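Putative enoyl-CoA hydratase/isomerase (Bordetella parapertussis, PDB 3ISA) probably acts on acyl-CoA thioesters as an enoyl-CoA hydratase or isomerase of the crotonase family, although its substrate and reaction are not established. Local coordinates at residues 123-126 against 127-131; 154-157 against 158-162; 235-238 against 239-243. All blocks are in the same frame, centred on the assembly; numbering follows the deposited sequence. Where two conformers were deposited one is given.

Contact 1. Residues 123-126 against 127-131; sequences RYCT and PEAGF
Cys125 turns its side chain in toward the strand that follows and meets Phe131 at the ring's rim. With chi1 at 69°, SG stands between the backbone N and the carbonyl carbon of its own residue; it lies in the plane of the Phe131 ring, 3.9 Å from CZ, a sulfur-aromatic contact made at the edge and not over a face. One bond back, Cys125 CB packs 3.8 Å from Ala129 CB. Thr126 comes next and carries the turn. Its carbonyl O accepts the amide N of Ala129 at 3.0 Å, closing a type I beta turn; the hydrogen bond is nearly straight (165°), but the donor stands well above the carbonyl plane. The Thr126 hydroxyl faces the same alanine, with OG1 3.6 Å from Ala129 CB. On the outer side Glu128, bent at chi2 (86°), brings OE1 back to 3.6 Å from Thr126 CB. Farther along, Phe131 also meets the rings of Phe117, Phe166 and Phe176. One backbone bond closes the turn between strands 122-125 and 130-132, which belong to different sheets of the crotonase fold, while sulfur, methyl and ring fill its buried inner side by apolar and sulfur-aromatic contacts.

Contact 2. Residues 154-157 against 158-162; sequences DQAL and SILGS
The amide N of Leu160 reaches the carbonyl O of Ala156 at 2.7 Å, the shortest of four successive i to i+4 bonds that make this stretch an alpha helix. The N-H points well at its acceptor (160°), and the donor is only modestly tilted from the carbonyl plane. The side chain of Leu160 follows its amide back: CG sits beside the backbone N (chi1 -55°), which lays it 3.3 Å from that same Ala156 O. Further out the two side chains come together loosely, Ala156 CB to Leu160 CD1 at 4.4 Å. Ile159 repeats the pattern one residue earlier. Its N bonds to Gln155 O at 3.0 Å, and CG1 packs against the same oxygen at 3.5 Å. Ser158 N binds Asp154 O, while the Ser158 hydroxyl, in one of its two conformers, goes elsewhere, to NH2 of Arg164 just beyond the helix. The bond from Gly161 N to Leu157 O is short at 2.8 Å yet bent to 135°, in the last turn of the helix. Leu160 and Ile159 both press on Phe147 of helix 144-151, and Ile159 also touches Glu170 of helix 168-173. Another side of the helix meets a third subunit, where Ala156 packs on Leu212 and Leu157 on Lys121, so helix 153-161 lies between its own fold and a neighbouring chain.

Contact 3. Residues 235-238 against 239-243; sequences ARIR and DYLAQ
The Tyr240 ring has Ile237 O at its edge, near the ring plane, and meets the ring of Phe138 with the planes about 40° apart. With CG opposite the backbone N (chi1 162°), the ring is carried away from residues 235-238. A second flat group is the carboxylate of Asp239. Ala235 O stands over one of its faces, 3.3 Å from Asp239 CG, while the amide N of Asp239 donates to that same oxygen at 2.9 Å. A water donates to Asp239 OD1 at 2.8 Å. The water is only weakly linked to Arg238 NH1, whose guanidinium group has a firmer partner in the salt bridge from NH2 to Glu73. On another side of the helix Ile237 and Leu241 run side by side, with Ile237 CG2 3.8 Å from Leu241 CD1. Along the backbone, Leu241 N bonds to Ile237 O at 2.8 Å. The next bond, Ala242 N to Arg238 O, is weak. Such i to i+4 bonding and pairing is that of an alpha helix near its C-terminal end, here the final helix of the chain, 233-241.

The three contacts follow one another along the chain and none touches another within the subunit. Contacts 1 and 2 have centres 19 Å apart and approach to about 6 Å between nearest atoms; contact 3 lies 27 Å from contact 1 and 21 Å from contact 2, centre to centre. Across the six-chain assembly the first two do meet: in one of its two conformers Arg123 NH1 makes a salt bridge to Asp154 OD1 of a second subunit, so the strand of contact 1 is tied to a neighbour's copy of the helix in contact 2. Contact 3 touches no other chain; its Tyr240 side chain comes within about 3 Å (nearest atoms) of a glycerol, probably from crystallisation.

Contact 1. Residues 123-126 against 127-131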
ATOM      1  N   ARG D 123      10.417  27.576   0.122  1.00 19.19           N
ATOM      2  CA  ARG D 123       9.824  28.356  -0.953  0.50 20.09           C
ATOM      3  C   ARG D 123       9.515  29.769  -0.477  1.00 25.62           C
ATOM      4  O   ARG D 123       8.798  29.951   0.507  1.00 28.25           O
ATOM      5  CB  ARG D 123       8.546  27.680  -1.470  0.50 19.55           C
ATOM      6  CG  ARG D 123       8.727  26.234  -1.905  0.50 19.02           C
ATOM      7  CD  ARG D 123       7.396  25.578  -2.274  0.50 15.18           C
ATOM      8  NE  ARG D 123       6.497  25.425  -1.130  0.50  7.56           N
ATOM      9  CZ  ARG D 123       6.583  24.458  -0.212  0.50 17.96           C
ATOM     10  NH1 ARG D 123       5.711  24.416   0.798  0.50 18.01           N
ATOM     11  NH2 ARG D 123       7.533  23.530  -0.293  0.50 16.62           N
ATOM     12  N   TYR D 124      10.072  30.752  -1.183  1.00 22.97           N
ATOM     13  CA  TYR D 124       9.864  32.165  -0.856  1.00 26.06           C
ATOM     14  C   TYR D 124       9.464  32.905  -2.119  1.00 27.81           C
ATOM     15  O   TYR D 124       9.855  32.520  -3.225  1.00 23.50           O
ATOM     16  CB  TYR D 124      11.147  32.793  -0.290  1.00 22.47           C
ATOM     17  CG  TYR D 124      11.557  32.288   1.075  1.00 29.56           C
ATOM     18  CD1 TYR D 124      11.103  32.918   2.240  1.00 36.73           C
ATOM     19  CD2 TYR D 124      12.420  31.201   1.208  1.00 30.58           C
ATOM     20  CE1 TYR D 124      11.487  32.464   3.498  1.00 29.89           C
ATOM     21  CE2 TYR D 124      12.804  30.736   2.456  1.00 32.79           C
ATOM     22  CZ  TYR D 124      12.337  31.375   3.597  1.00 35.85           C
ATOM     23  OH  TYR D 124      12.715  30.917   4.834  1.00 35.77           O
ATOM     24  N   CYS D 125       8.689  33.977  -1.968  1.00 25.79           N
ATOM     25  CA  CYS D 125       8.410  34.828  -3.114  1.00 24.04           C
ATOM     26  C   CYS D 125       8.367  36.306  -2.722  1.00 28.09           C
ATOM     27  O   CYS D 125       8.282  36.627  -1.541  1.00 29.16           O
ATOM     28  CB  CYS D 125       7.118  34.407  -3.820  1.00 27.59           C
ATOM     29  SG  CYS D 125       5.597  34.721  -2.897  1.00 28.36           S
ATOM     30  N   THR D 126       8.449  37.184  -3.715  1.00 30.66           N
ATOM     31  CA  THR D 126       8.263  38.621  -3.503  1.00 31.36           C
ATOM     32  C   THR D 126       6.783  38.897  -3.181  1.00 32.10           C
ATOM     33  O   THR D 126       5.914  38.145  -3.624  1.00 26.75           O
ATOM     34  CB  THR D 126       8.701  39.448  -4.741  1.00 28.25           C
ATOM     35  OG1 THR D 126       8.044  38.961  -5.922  1.00 29.78           O
ATOM     36  CG2 THR D 126      10.221  39.423  -4.917  1.00 21.75           C
ATOM     37  N   PRO D 127       6.484  39.967  -2.402  1.00 32.72           N
ATOM     38  CA  PRO D 127       5.075  40.285  -2.084  1.00 32.32           C
ATOM     39  C   PRO D 127       4.184  40.515  -3.305  1.00 34.14           C
ATOM     40  O   PRO D 127       2.969  40.359  -3.209  1.00 39.61           O
ATOM     41  CB  PRO D 127       5.178  41.588  -1.279  1.00 36.22           C
ATOM     42  CG  PRO D 127       6.537  41.594  -0.726  1.00 40.06           C
ATOM     43  CD  PRO D 127       7.409  40.911  -1.746  1.00 34.19           C
ATOM     44  N   GLU D 128       4.787  40.866  -4.439  1.00 30.97           N
ATOM     45  CA  GLU D 128       4.063  41.135  -5.679  1.00 33.43           C
ATOM     46  C   GLU D 128       3.941  39.905  -6.610  1.00 30.56           C
ATOM     47  O   GLU D 128       3.342  40.003  -7.684  1.00 33.38           O
ATOM     48  CB  GLU D 128       4.730  42.293  -6.436  1.00 36.00           C
ATOM     49  CG  GLU D 128       4.957  43.569  -5.606  1.00 53.02           C
ATOM     50  CD  GLU D 128       6.278  43.569  -4.816  1.00 69.70           C
ATOM     51  OE1 GLU D 128       7.057  42.590  -4.914  1.00 53.78           O
ATOM     52  OE2 GLU D 128       6.529  44.556  -4.087  1.00 74.94           O
ATOM     53  N   ALA D 129       4.493  38.762  -6.200  1.00 26.10           N
ATOM     54  CA  ALA D 129       4.499  37.555  -7.056  1.00 26.47           C
ATOM     55  C   ALA D 129       3.112  36.928  -7.216  1.00 28.53           C
ATOM     56  O   ALA D 129       2.250  37.057  -6.340  1.00 30.75           O
ATOM     57  CB  ALA D 129       5.492  36.519  -6.514  1.00 23.86           C
ATOM     58  N   GLY D 130       2.908  36.245  -8.336  1.00 23.99           N
ATOM     59  CA  GLY D 130       1.631  35.611  -8.643  1.00 25.68           C
ATOM     60  C   GLY D 130       1.858  34.236  -9.248  1.00 27.75           C
ATOM     61  O   GLY D 130       2.921  33.967  -9.836  1.00 23.49           O
ATOM     62  N   PHE D 131       0.871  33.359  -9.088  1.00 23.58           N
ATOM     63  CA  PHE D 131       1.003  31.968  -9.493  1.00 19.90           C
ATOM     64  C   PHE D 131      -0.302  31.518 -10.120  1.00 26.48           C
ATOM     65  O   PHE D 131      -1.379  31.857  -9.626  1.00 30.41           O
ATOM     66  CB  PHE D 131       1.280  31.047  -8.281  1.00 23.84           C
ATOM     67  CG  PHE D 131       2.446  31.464  -7.413  1.00 25.72           C
ATOM     68  CD1 PHE D 131       3.742  30.999  -7.679  1.00 24.60           C
ATOM     69  CD2 PHE D 131       2.246  32.298  -6.301  1.00 27.98           C
ATOM     70  CE1 PHE D 131       4.821  31.371  -6.854  1.00 24.78           C
ATOM     71  CE2 PHE D 131       3.311  32.682  -5.487  1.00 26.78           C
ATOM     72  CZ  PHE D 131       4.606  32.224  -5.761  1.00 26.10           C
TER

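Contact 2. Residues 154-157 against 158-162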
ATOM      1  N   ASP D 154      -8.564  20.230  -0.017  1.00 26.39           N
ATOM      2  CA  ASP D 154      -9.570  21.310  -0.121  1.00 31.13           C
ATOM      3  C   ASP D 154      -9.041  22.510  -0.916  1.00 25.49           C
ATOM      4  O   ASP D 154      -9.639  22.918  -1.928  1.00 23.60           O
ATOM      5  CB  ASP D 154     -10.024  21.749   1.284  1.00 33.77           C
ATOM      6  CG  ASP D 154     -11.189  22.734   1.256  1.00 55.50           C
ATOM      7  OD1 ASP D 154     -12.352  22.275   1.292  1.00 75.77           O
ATOM      8  OD2 ASP D 154     -10.950  23.965   1.204  1.00 70.86           O
ATOM      9  N   GLN D 155      -7.907  23.057  -0.480  1.00 26.73           N
ATOM     10  CA  GLN D 155      -7.305  24.199  -1.175  1.00 24.72           C
ATOM     11  C   GLN D 155      -6.833  23.871  -2.595  1.00 17.86           C
ATOM     12  O   GLN D 155      -6.942  24.709  -3.497  1.00 21.77           O
ATOM     13  CB  GLN D 155      -6.153  24.790  -0.358  1.00 24.86           C
ATOM     14  CG  GLN D 155      -6.604  25.468   0.914  1.00 37.72           C
ATOM     15  CD  GLN D 155      -7.220  26.853   0.680  1.00 44.94           C
ATOM     16  OE1 GLN D 155      -7.812  27.428   1.592  1.00 61.38           O
ATOM     17  NE2 GLN D 155      -7.081  27.389  -0.538  1.00 44.79           N
ATOM     18  N   ALA D 156      -6.332  22.650  -2.787  1.00 21.96           N
ATOM     19  CA  ALA D 156      -5.902  22.201  -4.119  1.00 24.98           C
ATOM     20  C   ALA D 156      -7.085  22.128  -5.092  1.00 22.46           C
ATOM     21  O   ALA D 156      -6.980  22.574  -6.235  1.00 23.77           O
ATOM     22  CB  ALA D 156      -5.168  20.867  -4.036  1.00 22.02           C
ATOM     23  N   LEU D 157      -8.219  21.601  -4.624  1.00 20.88           N
ATOM     24  CA  LEU D 157      -9.434  21.544  -5.446  1.00 21.64           C
ATOM     25  C   LEU D 157      -9.912  22.958  -5.798  1.00 21.70           C
ATOM     26  O   LEU D 157     -10.210  23.233  -6.960  1.00 27.29           O
ATOM     27  CB  LEU D 157     -10.549  20.770  -4.731  1.00 26.19           C
ATOM     28  CG  LEU D 157     -11.895  20.678  -5.460  1.00 25.72           C
ATOM     29  CD1 LEU D 157     -11.747  19.960  -6.800  1.00 24.13           C
ATOM     30  CD2 LEU D 157     -12.906  19.963  -4.580  1.00 22.25           C
ATOM     31  N   SER D 158      -9.929  23.842  -4.803  1.00 25.27           N
ATOM     32  CA  SER D 158     -10.312  25.244  -5.009  0.50 29.42           C
ATOM     33  C   SER D 158      -9.472  25.890  -6.112  1.00 29.43           C
ATOM     34  O   SER D 158     -10.005  26.479  -7.061  1.00 30.07           O
ATOM     35  CB  SER D 158     -10.160  26.034  -3.709  0.50 28.27           C
ATOM     36  OG  SER D 158     -10.515  27.397  -3.886  0.50 34.92           O
ATOM     37  N   ILE D 159      -8.153  25.753  -6.003  1.00 20.59           N
ATOM     38  CA  ILE D 159      -7.254  26.398  -6.952  1.00 21.17           C
ATOM     39  C   ILE D 159      -7.158  25.687  -8.303  1.00 28.46           C
ATOM     40  O   ILE D 159      -7.283  26.325  -9.353  1.00 31.27           O
ATOM     41  CB  ILE D 159      -5.860  26.647  -6.319  1.00 19.29           C
ATOM     42  CG1 ILE D 159      -6.004  27.638  -5.154  1.00 21.73           C
ATOM     43  CG2 ILE D 159      -4.848  27.126  -7.367  1.00 20.41           C
ATOM     44  CD1 ILE D 159      -4.836  27.597  -4.163  1.00 28.06           C
ATOM     45  N   LEU D 160      -6.923  24.380  -8.284  1.00 25.99           N
ATOM     46  CA  LEU D 160      -6.747  23.654  -9.539  1.00 26.32           C
ATOM     47  C   LEU D 160      -8.065  23.458 -10.286  1.00 27.93           C
ATOM     48  O   LEU D 160      -8.102  23.588 -11.511  1.00 35.69           O
ATOM     49  CB  LEU D 160      -6.048  22.311  -9.301  1.00 27.12           C
ATOM     50  CG  LEU D 160      -4.696  22.408  -8.569  1.00 23.17           C
ATOM     51  CD1 LEU D 160      -4.152  21.006  -8.318  1.00 21.16           C
ATOM     52  CD2 LEU D 160      -3.686  23.296  -9.316  1.00 23.56           C
ATOM     53  N   GLY D 161      -9.129  23.174  -9.537  1.00 28.48           N
ATOM     54  CA  GLY D 161     -10.479  22.924 -10.089  1.00 35.32           C
ATOM     55  C   GLY D 161     -11.063  24.018 -10.967  1.00 37.16           C
ATOM     56  O   GLY D 161     -11.838  23.730 -11.887  1.00 42.25           O
ATOM     57  N   SER D 162     -10.698  25.262 -10.669  1.00 28.89           N
ATOM     58  CA  SER D 162     -11.117  26.430 -11.434  0.50 34.08           C
ATOM     59  C   SER D 162      -9.944  27.023 -12.201  1.00 38.37           C
ATOM     60  O   SER D 162     -10.063  28.117 -12.786  1.00 35.86           O
ATOM     61  CB  SER D 162     -11.704  27.486 -10.498  0.50 29.58           C
ATOM     62  OG  SER D 162     -12.937  27.045  -9.954  0.50 23.98           O
TER

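Contact 3. Residues 235-238 against 239-243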
ATOM      1  N   ALA D 235      -5.084  20.183 -30.029  1.00 24.81           N
ATOM      2  CA  ALA D 235      -6.319  20.949 -30.210  1.00 24.79           C
ATOM      3  C   ALA D 235      -6.813  21.556 -28.897  1.00 25.72           C
ATOM      4  O   ALA D 235      -7.280  22.702 -28.885  1.00 25.89           O
ATOM      5  CB  ALA D 235      -7.412  20.091 -30.864  1.00 27.21           C
ATOM      6  N   ARG D 236      -6.678  20.807 -27.792  1.00 23.44           N
ATOM      7  CA  ARG D 236      -7.054  21.294 -26.455  1.00 23.24           C
ATOM      8  C   ARG D 236      -6.187  22.491 -26.054  1.00 23.17           C
ATOM      9  O   ARG D 236      -6.686  23.496 -25.503  1.00 20.97           O
ATOM     10  CB  ARG D 236      -6.926  20.178 -25.395  1.00 23.00           C
ATOM     11  CG  ARG D 236      -7.982  19.064 -25.489  1.00 36.64           C
ATOM     12  CD  ARG D 236      -7.953  18.134 -24.269  1.00 30.06           C
ATOM     13  NE  ARG D 236      -6.680  17.412 -24.069  1.00 34.10           N
ATOM     14  CZ  ARG D 236      -6.361  16.242 -24.637  1.00 45.81           C
ATOM     15  NH1 ARG D 236      -7.191  15.644 -25.488  1.00 30.58           N
ATOM     16  NH2 ARG D 236      -5.188  15.665 -24.370  1.00 36.41           N
ATOM     17  N   ILE D 237      -4.890  22.382 -26.335  1.00 20.69           N
ATOM     18  CA  ILE D 237      -3.959  23.496 -26.127  1.00 22.90           C
ATOM     19  C   ILE D 237      -4.379  24.741 -26.949  1.00 19.04           C
ATOM     20  O   ILE D 237      -4.480  25.853 -26.406  1.00 22.52           O
ATOM     21  CB  ILE D 237      -2.495  23.057 -26.437  1.00 23.01           C
ATOM     22  CG1 ILE D 237      -2.014  22.002 -25.416  1.00 23.12           C
ATOM     23  CG2 ILE D 237      -1.553  24.254 -26.445  1.00 22.82           C
ATOM     24  CD1 ILE D 237      -0.663  21.341 -25.757  1.00 25.98           C
ATOM     25  N   ARG D 238      -4.637  24.529 -28.239  1.00 23.26           N
ATOM     26  CA  ARG D 238      -5.090  25.584 -29.157  1.00 28.87           C
ATOM     27  C   ARG D 238      -6.323  26.311 -28.625  1.00 30.47           C
ATOM     28  O   ARG D 238      -6.335  27.546 -28.555  1.00 29.16           O
ATOM     29  CB  ARG D 238      -5.347  24.994 -30.548  1.00 28.60           C
ATOM     30  CG  ARG D 238      -5.537  26.023 -31.679  1.00 27.49           C
ATOM     31  CD  ARG D 238      -5.764  25.317 -33.011  1.00 35.86           C
ATOM     32  NE  ARG D 238      -4.631  24.461 -33.365  1.00 39.12           N
ATOM     33  CZ  ARG D 238      -4.695  23.140 -33.527  1.00 36.98           C
ATOM     34  NH1 ARG D 238      -5.850  22.494 -33.391  1.00 38.47           N
ATOM     35  NH2 ARG D 238      -3.599  22.464 -33.844  1.00 40.82           N
ATOM     36  N   ASP D 239      -7.329  25.540 -28.203  1.00 27.14           N
ATOM     37  CA  ASP D 239      -8.563  26.077 -27.628  1.00 32.63           C
ATOM     38  C   ASP D 239      -8.312  26.925 -26.389  1.00 34.26           C
ATOM     39  O   ASP D 239      -8.912  27.992 -26.236  1.00 31.49           O
ATOM     40  CB  ASP D 239      -9.541  24.954 -27.270  1.00 30.25           C
ATOM     41  CG  ASP D 239     -10.155  24.288 -28.496  1.00 48.28           C
ATOM     42  OD1 ASP D 239     -10.005  24.819 -29.618  1.00 54.04           O
ATOM     43  OD2 ASP D 239     -10.793  23.223 -28.334  1.00 55.36           O
ATOM     44  N   TYR D 240      -7.424  26.441 -25.517  1.00 31.55           N
ATOM     45  CA  TYR D 240      -7.076  27.148 -24.288  1.00 33.57           C
ATOM     46  C   TYR D 240      -6.323  28.460 -24.580  1.00 33.89           C
ATOM     47  O   TYR D 240      -6.610  29.494 -23.966  1.00 33.06           O
ATOM     48  CB  TYR D 240      -6.260  26.248 -23.333  1.00 30.98           C
ATOM     49  CG  TYR D 240      -5.533  27.051 -22.279  1.00 28.31           C
ATOM     50  CD1 TYR D 240      -6.229  27.648 -21.219  1.00 30.40           C
ATOM     51  CD2 TYR D 240      -4.152  27.255 -22.364  1.00 39.53           C
ATOM     52  CE1 TYR D 240      -5.560  28.425 -20.269  1.00 33.89           C
ATOM     53  CE2 TYR D 240      -3.480  28.016 -21.420  1.00 40.15           C
ATOM     54  CZ  TYR D 240      -4.186  28.599 -20.381  1.00 34.57           C
ATOM     55  OH  TYR D 240      -3.500  29.352 -19.457  1.00 34.99           O
ATOM     56  N   LEU D 241      -5.369  28.408 -25.512  1.00 31.34           N
ATOM     57  CA  LEU D 241      -4.538  29.573 -25.836  1.00 37.77           C
ATOM     58  C   LEU D 241      -5.326  30.687 -26.534  1.00 43.33           C
ATOM     59  O   LEU D 241      -4.902  31.851 -26.528  1.00 41.83           O
ATOM     60  CB  LEU D 241      -3.316  29.172 -26.671  1.00 34.59           C
ATOM     61  CG  LEU D 241      -2.212  28.360 -25.975  1.00 29.49           C
ATOM     62  CD1 LEU D 241      -1.157  27.975 -26.989  1.00 27.31           C
ATOM     63  CD2 LEU D 241      -1.580  29.128 -24.817  1.00 36.20           C
ATOM     64  N   ALA D 242      -6.467  30.317 -27.116  1.00 43.06           N
ATOM     65  CA  ALA D 242      -7.375  31.257 -27.773  1.00 48.43           C
ATOM     66  C   ALA D 242      -8.330  31.953 -26.796  1.00 55.85           C
ATOM     67  O   ALA D 242      -8.917  32.983 -27.135  1.00 60.25           O
ATOM     68  CB  ALA D 242      -8.155  30.551 -28.872  1.00 44.14           C
ATOM     69  N   GLN D 243      -8.458  31.412 -25.592  1.00 65.09           N
ATOM     70  CA  GLN D 243      -9.201  31.970 -24.458  1.00 75.04           C
ATOM     71  C   GLN D 243      -8.652  33.246 -23.800  1.00 83.39           C
ATOM     72  O   GLN D 243      -7.451  33.389 -23.604  1.00 83.11           O
ATOM     73  CB  GLN D 243      -9.215  30.960 -23.338  1.00 74.44           C
ATOM     74  CG  GLN D 243     -10.154  29.817 -23.465  1.00 80.20           C
ATOM     75  CD  GLN D 243     -11.145  29.999 -24.543  1.00 89.07           C
ATOM     76  OE1 GLN D 243     -12.198  30.569 -24.309  1.00 97.97           O
ATOM     77  NE2 GLN D 243     -10.825  29.530 -25.752  1.00 82.87           N
TER
HETATM   78  O   HOH W   1      -8.720  23.325 -31.635  1.00 50.36           O